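Envelopment polyprotein (Bovine Schmallenberg virus BH80/Germany/2011, PDB 7A56) probably drives entry of the virus into host cells as a class II fusion glycoprotein, Gc, which merges the viral and cellular membranes. Local coordinates at residues Asn36-Met40 against His41-Pro45. Residues are numbered along the deposited sequence; the frame is centred on the assembly and turned at random.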
loop_
_atom_site.group_PDB
_atom_site.type_symbol
_atom_site.label_atom_id
_atom_site.label_comp_id
_atom_site.label_asym_id
_atom_site.label_seq_id
_atom_site.Cartn_x
_atom_site.Cartn_y
_atom_site.Cartn_z
ATOM N N ASN A 36 -12.313 36.577 18.695
ATOM C CA ASN A 36 -12.168 36.320 20.116
ATOM C C ASN A 36 -12.597 34.901 20.464
ATOM O O ASN A 36 -11.979 34.244 21.309
ATOM C CB ASN A 36 -12.982 37.355 20.889
ATOM C CG ASN A 36 -13.133 37.000 22.329
ATOM O OD1 ASN A 36 -12.169 37.044 23.086
ATOM N ND2 ASN A 36 -14.347 36.609 22.727
ATOM N N ASP A 37 -13.679 34.432 19.842
ATOM C CA ASP A 37 -14.169 33.059 20.019
ATOM C C ASP A 37 -13.101 32.047 19.625
ATOM O O ASP A 37 -12.801 31.081 20.356
ATOM C CB ASP A 37 -15.417 32.925 19.132
ATOM C CG ASP A 37 -16.250 31.679 19.382
ATOM O OD1 ASP A 37 -15.910 30.823 20.232
ATOM O OD2 ASP A 37 -17.273 31.540 18.668
ATOM N N LEU A 38 -12.518 32.254 18.453
ATOM C CA LEU A 38 -11.497 31.318 17.954
ATOM C C LEU A 38 -10.273 31.318 18.851
ATOM O O LEU A 38 -9.763 30.257 19.245
ATOM C CB LEU A 38 -11.147 31.690 16.518
ATOM C CG LEU A 38 -12.262 31.443 15.465
ATOM C CD1 LEU A 38 -11.767 31.846 14.093
ATOM C CD2 LEU A 38 -12.681 29.977 15.376
ATOM N N THR A 39 -9.804 32.501 19.214
ATOM C CA THR A 39 -8.621 32.593 20.068
ATOM C C THR A 39 -8.867 31.963 21.431
ATOM O O THR A 39 -7.969 31.363 22.013
ATOM C CB THR A 39 -8.236 34.067 20.247
ATOM O OG1 THR A 39 -7.914 34.626 18.968
ATOM C CG2 THR A 39 -7.051 34.196 21.180
ATOM N N MET A 40 -10.060 32.161 21.996
ATOM C CA MET A 40 -10.388 31.579 23.291
ATOM C C MET A 40 -10.505 30.079 23.218
ATOM O O MET A 40 -10.347 29.399 24.238
ATOM C CB MET A 40 -11.725 32.181 23.826
ATOM C CG MET A 40 -11.649 33.618 24.334
ATOM S SD MET A 40 -10.948 33.838 26.002
ATOM C CE MET A 40 -9.199 34.036 25.630
ATOM N N HIS A 41 -10.726 29.533 22.019
ATOM C CA HIS A 41 -10.792 28.105 21.845
ATOM C C HIS A 41 -9.518 27.561 21.179
ATOM O O HIS A 41 -9.558 26.590 20.440
ATOM C CB HIS A 41 -12.048 27.722 21.075
ATOM C CG HIS A 41 -13.301 27.974 21.861
ATOM N ND1 HIS A 41 -13.998 29.159 21.784
ATOM C CD2 HIS A 41 -13.968 27.200 22.754
ATOM C CE1 HIS A 41 -15.049 29.107 22.589
ATOM N NE2 HIS A 41 -15.047 27.932 23.198
ATOM N N TYR A 42 -8.388 28.204 21.466
ATOM C CA TYR A 42 -7.027 27.729 21.206
ATOM C C TYR A 42 -6.638 27.715 19.724
ATOM O O TYR A 42 -5.652 27.071 19.372
ATOM C CB TYR A 42 -6.779 26.336 21.840
ATOM C CG TYR A 42 -6.874 26.379 23.364
ATOM C CD1 TYR A 42 -5.766 26.704 24.139
ATOM C CD2 TYR A 42 -8.099 26.128 24.023
ATOM C CE1 TYR A 42 -5.860 26.779 25.547
ATOM C CE2 TYR A 42 -8.204 26.191 25.408
ATOM C CZ TYR A 42 -7.079 26.518 26.174
ATOM O OH TYR A 42 -7.165 26.580 27.554
ATOM N N PHE A 43 -7.345 28.432 18.848
ATOM C CA PHE A 43 -6.837 28.666 17.499
ATOM C C PHE A 43 -5.705 29.675 17.603
ATOM O O PHE A 43 -5.749 30.590 18.432
ATOM C CB PHE A 43 -7.926 29.243 16.561
ATOM C CG PHE A 43 -8.990 28.250 16.130
ATOM C CD1 PHE A 43 -9.935 27.788 17.031
ATOM C CD2 PHE A 43 -9.079 27.841 14.812
ATOM C CE1 PHE A 43 -10.908 26.887 16.642
ATOM C CE2 PHE A 43 -10.057 26.934 14.399
ATOM C CZ PHE A 43 -10.975 26.467 15.309
ATOM N N LYS A 44 -4.676 29.512 16.750
ATOM C CA LYS A 44 -3.505 30.386 16.785
ATOM C C LYS A 44 -3.672 31.528 15.777
ATOM O O LYS A 44 -3.901 31.244 14.591
ATOM C CB LYS A 44 -2.284 29.555 16.396
ATOM C CG LYS A 44 -2.007 28.494 17.443
ATOM C CD LYS A 44 -0.962 27.507 16.998
ATOM C CE LYS A 44 -0.399 26.760 18.196
ATOM N NZ LYS A 44 1.061 26.468 18.012
ATOM N N PRO A 45 -3.475 32.799 16.150
ATOM C CA PRO A 45 -3.608 33.888 15.150
ATOM C C PRO A 45 -2.350 34.020 14.287
ATOM O O PRO A 45 -1.218 34.049 14.802
ATOM C CB PRO A 45 -3.844 35.150 16.000
ATOM C CG PRO A 45 -3.876 34.710 17.395
ATOM C CD PRO A 45 -3.214 33.369 17.487
HETATM O O HOH W 1 -5.360 31.000 20.914
#
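A Schellman motif closes helix 23-40 after Met-40: Phe-43 N reaches back to Leu-38 O (3.1 Å), Tyr-42 N bonds to Thr-39 O (3.2 Å), and Tyr-42, at positive phi (71°), turns the chain away from the helix. The hydrophobic pair typical of this motif is present, with methyl CD2 of Leu-38 set almost centrally over one face of the Phe-43 ring, 3.8 Å from its centroid, in a CH-pi contact. Both residues are apolar and buried, and leucine's branched end offers a methyl to the flat ring. The His-41 side chain adds a second link back to the helix: with CG beside its own backbone N (chi1 -68°), ND1 donates to Asp-37 O (2.7 Å, 161° at the hydrogen), an imidazole N-H serving a carbonyl at the helix end. The peptide N-H of His-41 is shared weakly between Asp-37 O and Leu-38 O. The Asp-37 carboxylate is held by a salt bridge to Arg-225 and a hydrogen bond from Asp-224 N. A water donates to both Thr-39 O and Phe-43 O. Beyond the turn the chain enters strand 44-46, where the backbone of Lys-44 hydrogen-bonds to Cys-212 of antiparallel strand 209-214, whose Phe-211 touches Leu-38 and Phe-43.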